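PDB 5UI9: oxidoreductase protein from Agrobacterium radiobacter, which binds NAD+ in a Rossmann-fold domain and, as a member of the GFO/IDH/MocA family, probably oxidises a hydroxy-acid or sugar-like substrate. Local coordinates for residues A61-G66 with H90-I95; A82-A87 with A94-P99; K98-S103 with A109-C114. One frame throughout, in Å; residues are numbered along the deposited sequence.

Interaction 1. Residues A61-G66 with H90-I95; sequences ALFADG and HKVPAI
F63 and H90 meet where helix 59-65 comes up against the turn that follows helix 80-89. The imidazole does not lie squarely on the phenyl ring. Instead CB of F63 sits over the centre of the H90 ring, 3.6 Å from its centroid and 7° off the ring normal, a CH-pi contact. Beside it F63 O comes to 3.5 Å from H90 CD2, and this is the compact part of the contact. The two ring planes are inclined by 25° but slid apart, with centroids 5.2 Å apart, so the rings barely overlap.

CG of F63 is anti to its carbonyl carbon (chi1 -78°), which carries the phenyl ring past the imidazole and inward. There the packing is sparser but sheltered: the CE1 edge meets CB of V92 at 4.2 Å, near the ring plane, and V71 of strand 70-73 adds to it. On the solvent side H90 and A64 are exposed and come no nearer than 4.3 Å, A64 N to H90 NE2. The imidazole is nevertheless anchored, since its ND1 is hydrogen-bonded to M86 O in the last turn of helix 80-89. K91, with positive phi, is the C-prime residue of the Schellman motif that ends this helix. No hydrogen bond joins 61-66 to 90-95; across these segments the contact rests on CH-pi and apolar packing, so it probably depends more on shape than on direction.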
loop_
_atom_site.group_PDB
_atom_site.type_symbol
_atom_site.label_atom_id
_atom_site.label_comp_id
_atom_site.label_asym_id
_atom_site.label_seq_id
_atom_site.Cartn_x
_atom_site.Cartn_y
_atom_site.Cartn_z
ATOM N N ALA A 61 -23.233 -25.638 33.351
ATOM C CA ALA A 61 -22.865 -26.615 34.378
ATOM C C ALA A 61 -21.445 -26.369 34.901
ATOM O O ALA A 61 -21.214 -26.411 36.110
ATOM C CB ALA A 61 -22.989 -28.032 33.834
ATOM N N LEU A 62 -20.511 -26.120 33.984
ATOM C CA LEU A 62 -19.135 -25.758 34.332
ATOM C C LEU A 62 -19.107 -24.617 35.346
ATOM O O LEU A 62 -18.506 -24.749 36.408
ATOM C CB LEU A 62 -18.342 -25.380 33.070
ATOM C CG LEU A 62 -16.948 -24.758 33.215
ATOM C CD1 LEU A 62 -15.945 -25.782 33.718
ATOM C CD2 LEU A 62 -16.502 -24.170 31.884
ATOM N N PHE A 63 -19.774 -23.514 35.019
ATOM C CA PHE A 63 -19.834 -22.357 35.920
ATOM C C PHE A 63 -20.542 -22.653 37.249
ATOM O O PHE A 63 -20.134 -22.136 38.285
ATOM C CB PHE A 63 -20.479 -21.148 35.230
ATOM C CG PHE A 63 -19.556 -20.421 34.292
ATOM C CD1 PHE A 63 -18.489 -19.677 34.789
ATOM C CD2 PHE A 63 -19.743 -20.475 32.916
ATOM C CE1 PHE A 63 -17.635 -19.003 33.934
ATOM C CE2 PHE A 63 -18.888 -19.801 32.058
ATOM C CZ PHE A 63 -17.830 -19.068 32.569
ATOM N N ALA A 64 -21.584 -23.483 37.215
ATOM C CA ALA A 64 -22.305 -23.879 38.428
ATOM C C ALA A 64 -21.404 -24.643 39.404
ATOM O O ALA A 64 -21.410 -24.354 40.596
ATOM C CB ALA A 64 -23.527 -24.710 38.075
ATOM N N ASP A 65 -20.632 -25.602 38.887
ATOM C CA ASP A 65 -19.642 -26.335 39.693
ATOM C C ASP A 65 -18.479 -25.445 40.139
ATOM O O ASP A 65 -17.973 -25.600 41.251
ATOM C CB ASP A 65 -19.072 -27.545 38.926
ATOM C CG ASP A 65 -20.018 -28.737 38.895
ATOM O OD1 ASP A 65 -21.110 -28.687 39.493
ATOM O OD2 ASP A 65 -19.653 -29.746 38.262
ATOM N N GLY A 66 -18.046 -24.540 39.261
ATOM C CA GLY A 66 -16.963 -23.612 39.568
ATOM C C GLY A 66 -15.637 -24.325 39.774
ATOM O O GLY A 66 -15.351 -25.330 39.114
ATOM N N HIS A 90 -20.852 -14.883 37.207
ATOM C CA HIS A 90 -20.139 -15.765 38.158
ATOM C C HIS A 90 -18.836 -15.167 38.712
ATOM O O HIS A 90 -18.116 -15.851 39.443
ATOM C CB HIS A 90 -19.867 -17.135 37.520
ATOM C CG HIS A 90 -21.089 -17.984 37.393
ATOM N ND1 HIS A 90 -21.948 -17.899 36.317
ATOM C CD2 HIS A 90 -21.612 -18.923 38.220
ATOM C CE1 HIS A 90 -22.938 -18.758 36.479
ATOM N NE2 HIS A 90 -22.760 -19.389 37.626
ATOM N N LYS A 91 -18.565 -13.898 38.382
ATOM C CA LYS A 91 -17.361 -13.161 38.791
ATOM C C LYS A 91 -16.055 -13.914 38.515
ATOM O O LYS A 91 -15.157 -13.963 39.354
ATOM C CB LYS A 91 -17.465 -12.719 40.258
ATOM C CG LYS A 91 -18.550 -11.684 40.508
ATOM C CD LYS A 91 -18.652 -11.323 41.986
ATOM C CE LYS A 91 -19.923 -10.536 42.291
ATOM N NZ LYS A 91 -20.016 -9.274 41.498
ATOM N N VAL A 92 -15.968 -14.478 37.313
ATOM C CA VAL A 92 -14.798 -15.208 36.852
ATOM C C VAL A 92 -14.117 -14.361 35.775
ATOM O O VAL A 92 -14.749 -14.035 34.768
ATOM C CB VAL A 92 -15.199 -16.585 36.279
ATOM C CG1 VAL A 92 -14.008 -17.286 35.636
ATOM C CG2 VAL A 92 -15.800 -17.452 37.380
ATOM N N PRO A 93 -12.835 -13.978 35.990
ATOM C CA PRO A 93 -12.059 -13.307 34.947
ATOM C C PRO A 93 -12.049 -14.091 33.635
ATOM O O PRO A 93 -11.926 -15.320 33.653
ATOM C CB PRO A 93 -10.653 -13.241 35.549
ATOM C CG PRO A 93 -10.886 -13.199 37.033
ATOM C CD PRO A 93 -12.163 -13.921 37.302
ATOM N N ALA A 94 -12.168 -13.378 32.516
ATOM C CA ALA A 94 -12.433 -14.007 31.224
ATOM C C ALA A 94 -11.460 -13.585 30.132
ATOM O O ALA A 94 -11.153 -12.400 29.982
ATOM C CB ALA A 94 -13.857 -13.700 30.779
ATOM N N ILE A 95 -10.997 -14.575 29.373
ATOM C CA ILE A 95 -10.320 -14.360 28.098
ATOM C C ILE A 95 -11.301 -14.757 26.995
ATOM O O ILE A 95 -12.001 -15.765 27.121
ATOM C CB ILE A 95 -9.037 -15.211 27.977
ATOM C CG1 ILE A 95 -8.078 -14.923 29.140
ATOM C CG2 ILE A 95 -8.347 -14.951 26.641
ATOM C CD1 ILE A 95 -6.979 -15.950 29.307
#

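Interaction 2. Residues A82-A87 with A94-P99; sequences ALVEMA and AICQKP. With NAD (nicotinamide-adenine-dinucleotide), chain C; 8A1 ((2S)-2,3-dihydroxy-2-methylpropanoic acid), chain D.
A87 and A94 face each other with their methyl groups, CB to CB 3.9 Å, at the point where the backbones of helix 80-89 and strand 94-97 come closest. Both side chains point toward the opposite segment, and because neither extends past CB, helix and strand approach to 6.3 Å between the two CA atoms. One helical turn earlier, V84 brings its CG2 branch to C96, 4.1 Å from SG. The thiol lies anti to the backbone N (chi1 -170°), and CB of C96 is almost as near to the same methyl. I95, between the two contacting strand residues, turns its side chain away from the helix. The alternation gives strand 94-97 one side for the helix and another for the far face of the sheet. This is the return half of a beta-alpha-beta crossover, strand 70-73, helix 80-89, strand 94-97, within the parallel sheet of the Rossmann fold.

Past C96 the segment reaches the bound ligands. Q97 bends at chi2, and its amide is used at both ends: OE1 accepts from K98 N at 2.9 Å, the donor tilted 22° from the carbonyl plane, while NE2 donates to the nicotinamide O7N at 3.2 Å and is also hydrogen-bonded to Q20 OE1. K98 O accepts from both hydroxyls of the nicotinamide ribose, O2D and O3D, the latter at 2.6 Å. The K98 side chain starts between its own N and carbonyl carbon (chi1 42°) and folds twice more, bringing NZ beside O2D of the ribose. NZ gives hydrogen bonds to NAD O2D at 3.0 Å and to the carboxylate O of 8A1 at 2.7 Å, and forms a salt bridge with D178.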
loop_
_atom_site.group_PDB
_atom_site.type_symbol
_atom_site.label_atom_id
_atom_site.label_comp_id
_atom_site.label_asym_id
_atom_site.label_seq_id
_atom_site.Cartn_x
_atom_site.Cartn_y
_atom_site.Cartn_z
ATOM N N ALA A 82 -22.603 -14.495 25.189
ATOM C CA ALA A 82 -23.225 -15.268 26.261
ATOM C C ALA A 82 -22.187 -15.783 27.261
ATOM O O ALA A 82 -22.404 -15.701 28.467
ATOM C CB ALA A 82 -24.043 -16.428 25.692
ATOM N N LEU A 83 -21.058 -16.288 26.761
ATOM C CA LEU A 83 -20.030 -16.859 27.641
ATOM C C LEU A 83 -19.325 -15.801 28.489
ATOM O O LEU A 83 -19.017 -16.056 29.657
ATOM C CB LEU A 83 -19.034 -17.708 26.846
ATOM C CG LEU A 83 -19.655 -18.990 26.275
ATOM C CD1 LEU A 83 -18.717 -19.621 25.254
ATOM C CD2 LEU A 83 -20.025 -19.988 27.371
ATOM N N VAL A 84 -19.101 -14.615 27.921
ATOM C CA VAL A 84 -18.559 -13.483 28.679
ATOM C C VAL A 84 -19.559 -13.015 29.742
ATOM O O VAL A 84 -19.161 -12.702 30.868
ATOM C CB VAL A 84 -18.143 -12.312 27.755
ATOM C CG1 VAL A 84 -17.816 -11.052 28.550
ATOM C CG2 VAL A 84 -16.936 -12.716 26.922
ATOM N N GLU A 85 -20.842 -12.966 29.383
ATOM C CA GLU A 85 -21.905 -12.624 30.338
ATOM C C GLU A 85 -22.001 -13.619 31.510
ATOM O O GLU A 85 -22.191 -13.197 32.658
ATOM C CB GLU A 85 -23.262 -12.476 29.619
ATOM C CG GLU A 85 -23.360 -11.184 28.808
ATOM C CD GLU A 85 -24.507 -11.142 27.800
ATOM O OE1 GLU A 85 -25.197 -12.165 27.568
ATOM O OE2 GLU A 85 -24.727 -10.054 27.228
ATOM N N MET A 86 -21.883 -14.917 31.212
ATOM C CA MET A 86 -21.862 -15.970 32.238
ATOM C C MET A 86 -20.656 -15.803 33.174
ATOM O O MET A 86 -20.776 -15.968 34.397
ATOM C CB MET A 86 -21.817 -17.370 31.608
ATOM C CG MET A 86 -23.093 -17.817 30.906
ATOM S SD MET A 86 -23.047 -19.567 30.432
ATOM C CE MET A 86 -23.987 -19.572 28.906
ATOM N N ALA A 87 -19.503 -15.482 32.588
ATOM C CA ALA A 87 -18.285 -15.235 33.360
ATOM C C ALA A 87 -18.488 -14.058 34.312
ATOM O O ALA A 87 -18.181 -14.166 35.501
ATOM C CB ALA A 87 -17.098 -14.986 32.440
ATOM N N ALA A 94 -12.168 -13.378 32.516
ATOM C CA ALA A 94 -12.433 -14.007 31.224
ATOM C C ALA A 94 -11.460 -13.585 30.132
ATOM O O ALA A 94 -11.153 -12.400 29.982
ATOM C CB ALA A 94 -13.857 -13.700 30.779
ATOM N N ILE A 95 -10.997 -14.575 29.373
ATOM C CA ILE A 95 -10.320 -14.360 28.098
ATOM C C ILE A 95 -11.301 -14.757 26.995
ATOM O O ILE A 95 -12.001 -15.765 27.121
ATOM C CB ILE A 95 -9.037 -15.211 27.977
ATOM C CG1 ILE A 95 -8.078 -14.923 29.140
ATOM C CG2 ILE A 95 -8.347 -14.951 26.641
ATOM C CD1 ILE A 95 -6.979 -15.950 29.307
ATOM N N CYS A 96 -11.336 -13.971 25.917
ATOM C CA CYS A 96 -12.241 -14.220 24.797
ATOM C C CYS A 96 -11.503 -14.116 23.465
ATOM O O CYS A 96 -10.819 -13.131 23.203
ATOM C CB CYS A 96 -13.382 -13.223 24.817
ATOM S SG CYS A 96 -14.676 -13.651 23.640
ATOM N N GLN A 97 -11.639 -15.140 22.634
ATOM C CA GLN A 97 -11.016 -15.149 21.304
ATOM C C GLN A 97 -11.581 -14.082 20.371
ATOM O O GLN A 97 -12.678 -13.569 20.581
ATOM C CB GLN A 97 -11.139 -16.536 20.648
ATOM C CG GLN A 97 -9.880 -17.389 20.750
ATOM C CD GLN A 97 -8.750 -16.880 19.876
ATOM O OE1 GLN A 97 -8.932 -15.940 19.089
ATOM N NE2 GLN A 97 -7.571 -17.489 20.013
ATOM N N LYS A 98 -10.807 -13.757 19.337
ATOM C CA LYS A 98 -11.302 -12.934 18.231
ATOM C C LYS A 98 -12.126 -13.827 17.291
ATOM O O LYS A 98 -12.008 -15.053 17.371
ATOM C CB LYS A 98 -10.185 -12.193 17.459
ATOM C CG LYS A 98 -8.890 -12.938 17.125
ATOM C CD LYS A 98 -9.028 -14.125 16.175
ATOM C CE LYS A 98 -9.516 -13.719 14.788
ATOM N NZ LYS A 98 -9.349 -14.819 13.800
ATOM N N PRO A 99 -13.009 -13.257 16.464
ATOM C CA PRO A 99 -13.527 -11.895 16.612
ATOM C C PRO A 99 -14.249 -11.730 17.957
ATOM O O PRO A 99 -15.006 -12.617 18.353
ATOM C CB PRO A 99 -14.548 -11.770 15.471
ATOM C CG PRO A 99 -14.429 -13.017 14.652
ATOM C CD PRO A 99 -13.824 -14.055 15.539
HETATM P PA NAD C . -13.652 -24.625 15.818
HETATM O O1A NAD C . -15.039 -24.692 15.217
HETATM O O2A NAD C . -12.579 -25.569 15.350
HETATM O O5B NAD C . -13.784 -24.776 17.405
HETATM C C5B NAD C . -14.873 -24.241 18.146
HETATM C C4B NAD C . -15.250 -25.274 19.197
HETATM O O4B NAD C . -16.122 -24.669 20.145
HETATM C C3B NAD C . -15.989 -26.466 18.609
HETATM O O3B NAD C . -15.369 -27.679 19.059
HETATM C C2B NAD C . -17.421 -26.333 19.108
HETATM O O2B NAD C . -18.011 -27.606 19.374
HETATM C C1B NAD C . -17.248 -25.515 20.376
HETATM N N9A NAD C . -18.369 -24.639 20.789
HETATM C C8A NAD C . -19.034 -23.735 20.043
HETATM N N7A NAD C . -19.970 -23.102 20.798
HETATM C C5A NAD C . -19.896 -23.591 22.050
HETATM C C6A NAD C . -20.587 -23.373 23.349
HETATM N N6A NAD C . -21.584 -22.470 23.474
HETATM N N1A NAD C . -20.182 -24.106 24.413
HETATM C C2A NAD C . -19.193 -25.020 24.329
HETATM N N3A NAD C . -18.528 -25.265 23.184
HETATM C C4A NAD C . -18.827 -24.598 22.038
HETATM O O3 NAD C . -13.127 -23.111 15.685
HETATM P PN NAD C . -11.565 -22.699 15.672
HETATM O O1N NAD C . -11.010 -22.824 14.275
HETATM O O2N NAD C . -10.855 -23.392 16.807
HETATM O O5D NAD C . -11.724 -21.139 15.977
HETATM C C5D NAD C . -12.290 -20.711 17.208
HETATM C C4D NAD C . -12.005 -19.231 17.371
HETATM O O4D NAD C . -10.586 -19.041 17.390
HETATM C C3D NAD C . -12.567 -18.407 16.222
HETATM O O3D NAD C . -13.275 -17.274 16.734
HETATM C C2D NAD C . -11.348 -17.990 15.417
HETATM O O2D NAD C . -11.470 -16.686 14.846
HETATM C C1D NAD C . -10.228 -18.024 16.455
HETATM N N1N NAD C . -8.871 -18.263 15.930
HETATM C C2N NAD C . -7.892 -17.467 16.397
HETATM C C3N NAD C . -6.575 -17.595 15.983
HETATM C C7N NAD C . -5.547 -16.658 16.558
HETATM O O7N NAD C . -5.668 -16.282 17.721
HETATM N N7N NAD C . -4.520 -16.247 15.810
HETATM C C4N NAD C . -6.265 -18.585 15.050
HETATM C C5N NAD C . -7.284 -19.412 14.574
HETATM C C6N NAD C . -8.589 -19.238 15.036
HETATM O OXT 8A1 D . -4.809 -16.513 12.995
HETATM C C 8A1 D . -6.015 -16.309 12.719
HETATM O O 8A1 D . -6.770 -15.646 13.463
HETATM C CA 8A1 D . -6.582 -16.868 11.438
HETATM C CB 8A1 D . -6.477 -15.754 10.397
HETATM O O1 8A1 D . -6.806 -16.223 9.085
HETATM O O2 8A1 D . -7.956 -17.241 11.635
HETATM C C3 8A1 D . -5.811 -18.122 11.024
#

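Interaction 3. Residues K98-S103 with A109-C114; sequences KPFAKS and AMVRTC. With NAD (nicotinamide-adenine-dinucleotide), chain C; 8A1 ((2S)-2,3-dihydroxy-2-methylpropanoic acid), chain D.
M110 extends from helix 104-116 toward F100, the two side chains approaching from opposite directions, and its terminal methyl CE comes to 3.4 Å from CE1 of the ring. Its sulfur stands 4.8 Å from the ring centroid and 26° off the normal, an oblique Met-aromatic contact. The same SD also packs on the methyl of A101, with CB 3.8 Å away. At the edge of the phenyl ring, V111 takes over: its CG2 lies in the ring plane, 3.7 Å from CE2. F100 is therefore held by a methionine at CE1 and a valine branch at CE2, and all four touching residues are buried.

A bend at chi3 (76°) in M110 swings CE back toward F100, while the ring is placed by its own torsion, with CG anti to the backbone N (chi1 -173°). Farther out, the loop is tied down by F100 O, which is hydrogen-bonded to H80 ND1, and by S103, the N-cap residue of helix 104-116, whose OG bonds D106 N. Within the helix, A109 O takes bonds from T113 N and from T113 OG1, the latter at 2.7 Å, reaching it from opposite faces of its carbonyl plane.

K98 and the cis-peptide-linked P99 begin this loop beside the cofactor. Beyond the contact, T113 packs on A88 of helix 80-89, while F100 and V111 touch helix 316-335 through N319 and L320.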
loop_
_atom_site.group_PDB
_atom_site.type_symbol
_atom_site.label_atom_id
_atom_site.label_comp_id
_atom_site.label_asym_id
_atom_site.label_seq_id
_atom_site.Cartn_x
_atom_site.Cartn_y
_atom_site.Cartn_z
ATOM N N LYS A 98 -10.807 -13.757 19.337
ATOM C CA LYS A 98 -11.302 -12.934 18.231
ATOM C C LYS A 98 -12.126 -13.827 17.291
ATOM O O LYS A 98 -12.008 -15.053 17.371
ATOM C CB LYS A 98 -10.185 -12.193 17.459
ATOM C CG LYS A 98 -8.890 -12.938 17.125
ATOM C CD LYS A 98 -9.028 -14.125 16.175
ATOM C CE LYS A 98 -9.516 -13.719 14.788
ATOM N NZ LYS A 98 -9.349 -14.819 13.800
ATOM N N PRO A 99 -13.009 -13.257 16.464
ATOM C CA PRO A 99 -13.527 -11.895 16.612
ATOM C C PRO A 99 -14.249 -11.730 17.957
ATOM O O PRO A 99 -15.006 -12.617 18.353
ATOM C CB PRO A 99 -14.548 -11.770 15.471
ATOM C CG PRO A 99 -14.429 -13.017 14.652
ATOM C CD PRO A 99 -13.824 -14.055 15.539
ATOM N N PHE A 100 -14.014 -10.606 18.630
ATOM C CA PHE A 100 -14.542 -10.360 19.985
ATOM C C PHE A 100 -16.046 -10.638 20.051
ATOM O O PHE A 100 -16.499 -11.483 20.830
ATOM C CB PHE A 100 -14.199 -8.914 20.398
ATOM C CG PHE A 100 -14.521 -8.546 21.825
ATOM C CD1 PHE A 100 -14.733 -9.495 22.831
ATOM C CD2 PHE A 100 -14.539 -7.200 22.175
ATOM C CE1 PHE A 100 -15.010 -9.098 24.132
ATOM C CE2 PHE A 100 -14.804 -6.799 23.476
ATOM C CZ PHE A 100 -15.042 -7.749 24.455
ATOM N N ALA A 101 -16.790 -9.956 19.183
ATOM C CA ALA A 101 -18.241 -10.057 19.108
ATOM C C ALA A 101 -18.704 -10.033 17.657
ATOM O O ALA A 101 -17.891 -9.857 16.743
ATOM C CB ALA A 101 -18.866 -8.899 19.865
ATOM N N LYS A 102 -20.010 -10.212 17.463
ATOM C CA LYS A 102 -20.640 -10.092 16.146
ATOM C C LYS A 102 -20.774 -8.636 15.691
ATOM O O LYS A 102 -20.819 -8.369 14.495
ATOM C CB LYS A 102 -22.025 -10.747 16.148
ATOM C CG LYS A 102 -21.991 -12.261 16.241
ATOM C CD LYS A 102 -23.390 -12.863 16.311
ATOM C CE LYS A 102 -23.445 -14.220 15.622
ATOM N NZ LYS A 102 -24.631 -15.022 16.043
ATOM N N SER A 103 -20.862 -7.708 16.644
ATOM C CA SER A 103 -20.967 -6.280 16.339
ATOM C C SER A 103 -20.303 -5.445 17.433
ATOM O O SER A 103 -20.028 -5.946 18.531
ATOM C CB SER A 103 -22.439 -5.874 16.193
ATOM O OG SER A 103 -23.128 -5.977 17.430
ATOM N N ALA A 109 -21.369 -3.935 25.139
ATOM C CA ALA A 109 -22.159 -4.509 26.243
ATOM C C ALA A 109 -21.339 -5.518 27.042
ATOM O O ALA A 109 -21.412 -5.543 28.279
ATOM C CB ALA A 109 -23.439 -5.152 25.728
ATOM N N MET A 110 -20.549 -6.330 26.338
ATOM C CA MET A 110 -19.651 -7.297 26.986
ATOM C C MET A 110 -18.608 -6.604 27.869
ATOM O O MET A 110 -18.341 -7.043 28.995
ATOM C CB MET A 110 -18.955 -8.187 25.939
ATOM C CG MET A 110 -19.886 -9.173 25.248
ATOM S SD MET A 110 -19.343 -9.637 23.592
ATOM C CE MET A 110 -18.020 -10.769 23.996
ATOM N N VAL A 111 -18.039 -5.517 27.353
ATOM C CA VAL A 111 -17.081 -4.707 28.104
ATOM C C VAL A 111 -17.761 -4.076 29.325
ATOM O O VAL A 111 -17.197 -4.098 30.422
ATOM C CB VAL A 111 -16.416 -3.630 27.208
ATOM C CG1 VAL A 111 -15.593 -2.637 28.024
ATOM C CG2 VAL A 111 -15.525 -4.298 26.173
ATOM N N ARG A 112 -18.971 -3.545 29.132
ATOM C CA ARG A 112 -19.719 -2.878 30.210
ATOM C C ARG A 112 -20.072 -3.845 31.350
ATOM O O ARG A 112 -19.897 -3.507 32.535
ATOM C CB ARG A 112 -20.987 -2.207 29.663
ATOM C CG ARG A 112 -21.653 -1.230 30.623
ATOM N N THR A 113 -20.539 -5.043 30.992
ATOM C CA THR A 113 -20.907 -6.065 31.979
ATOM C C THR A 113 -19.713 -6.510 32.820
ATOM O O THR A 113 -19.840 -6.706 34.024
ATOM C CB THR A 113 -21.521 -7.315 31.316
ATOM O OG1 THR A 113 -22.477 -6.916 30.329
ATOM C CG2 THR A 113 -22.217 -8.200 32.358
ATOM N N CYS A 114 -18.559 -6.676 32.181
ATOM C CA CYS A 114 -17.348 -7.081 32.894
ATOM C C CYS A 114 -16.830 -5.972 33.809
ATOM O O CYS A 114 -16.427 -6.257 34.939
ATOM C CB CYS A 114 -16.277 -7.557 31.921
ATOM S SG CYS A 114 -16.710 -9.142 31.170
HETATM P PA NAD C . -13.652 -24.625 15.818
HETATM O O1A NAD C . -15.039 -24.692 15.217
HETATM O O2A NAD C . -12.579 -25.569 15.350
HETATM O O5B NAD C . -13.784 -24.776 17.405
HETATM C C5B NAD C . -14.873 -24.241 18.146
HETATM C C4B NAD C . -15.250 -25.274 19.197
HETATM O O4B NAD C . -16.122 -24.669 20.145
HETATM C C3B NAD C . -15.989 -26.466 18.609
HETATM O O3B NAD C . -15.369 -27.679 19.059
HETATM C C2B NAD C . -17.421 -26.333 19.108
HETATM O O2B NAD C . -18.011 -27.606 19.374
HETATM C C1B NAD C . -17.248 -25.515 20.376
HETATM N N9A NAD C . -18.369 -24.639 20.789
HETATM C C8A NAD C . -19.034 -23.735 20.043
HETATM N N7A NAD C . -19.970 -23.102 20.798
HETATM C C5A NAD C . -19.896 -23.591 22.050
HETATM C C6A NAD C . -20.587 -23.373 23.349
HETATM N N6A NAD C . -21.584 -22.470 23.474
HETATM N N1A NAD C . -20.182 -24.106 24.413
HETATM C C2A NAD C . -19.193 -25.020 24.329
HETATM N N3A NAD C . -18.528 -25.265 23.184
HETATM C C4A NAD C . -18.827 -24.598 22.038
HETATM O O3 NAD C . -13.127 -23.111 15.685
HETATM P PN NAD C . -11.565 -22.699 15.672
HETATM O O1N NAD C . -11.010 -22.824 14.275
HETATM O O2N NAD C . -10.855 -23.392 16.807
HETATM O O5D NAD C . -11.724 -21.139 15.977
HETATM C C5D NAD C . -12.290 -20.711 17.208
HETATM C C4D NAD C . -12.005 -19.231 17.371
HETATM O O4D NAD C . -10.586 -19.041 17.390
HETATM C C3D NAD C . -12.567 -18.407 16.222
HETATM O O3D NAD C . -13.275 -17.274 16.734
HETATM C C2D NAD C . -11.348 -17.990 15.417
HETATM O O2D NAD C . -11.470 -16.686 14.846
HETATM C C1D NAD C . -10.228 -18.024 16.455
HETATM N N1N NAD C . -8.871 -18.263 15.930
HETATM C C2N NAD C . -7.892 -17.467 16.397
HETATM C C3N NAD C . -6.575 -17.595 15.983
HETATM C C7N NAD C . -5.547 -16.658 16.558
HETATM O O7N NAD C . -5.668 -16.282 17.721
HETATM N N7N NAD C . -4.520 -16.247 15.810
HETATM C C4N NAD C . -6.265 -18.585 15.050
HETATM C C5N NAD C . -7.284 -19.412 14.574
HETATM C C6N NAD C . -8.589 -19.238 15.036
HETATM O OXT 8A1 D . -4.809 -16.513 12.995
HETATM C C 8A1 D . -6.015 -16.309 12.719
HETATM O O 8A1 D . -6.770 -15.646 13.463
HETATM C CA 8A1 D . -6.582 -16.868 11.438
HETATM C CB 8A1 D . -6.477 -15.754 10.397
HETATM O O1 8A1 D . -6.806 -16.223 9.085
HETATM O O2 8A1 D . -7.956 -17.241 11.635
HETATM C C3 8A1 D . -5.811 -18.122 11.024
#

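The three contacts follow one another along the NAD-binding Rossmann domain. Interactions 1 and 2 share A94 and I95 of strand 94-97, and their centres lie about 11 Å apart; the phenyl ring of F63 also packs against M86 and A87 of helix 80-89. Interactions 2 and 3 are closer, about 7 Å between centres, share K98 and P99, and meet where V84 touches both M110 and C114. Interactions 1 and 3, about 17 Å apart, lie in series, their segments nearly adjoining in the sequence, with no other touch between them. Helices 59-65, 80-89 and 104-116 are thus joined by continuous packing, and strand 94-97 leads from it to the loop that contacts NAD and 8A1.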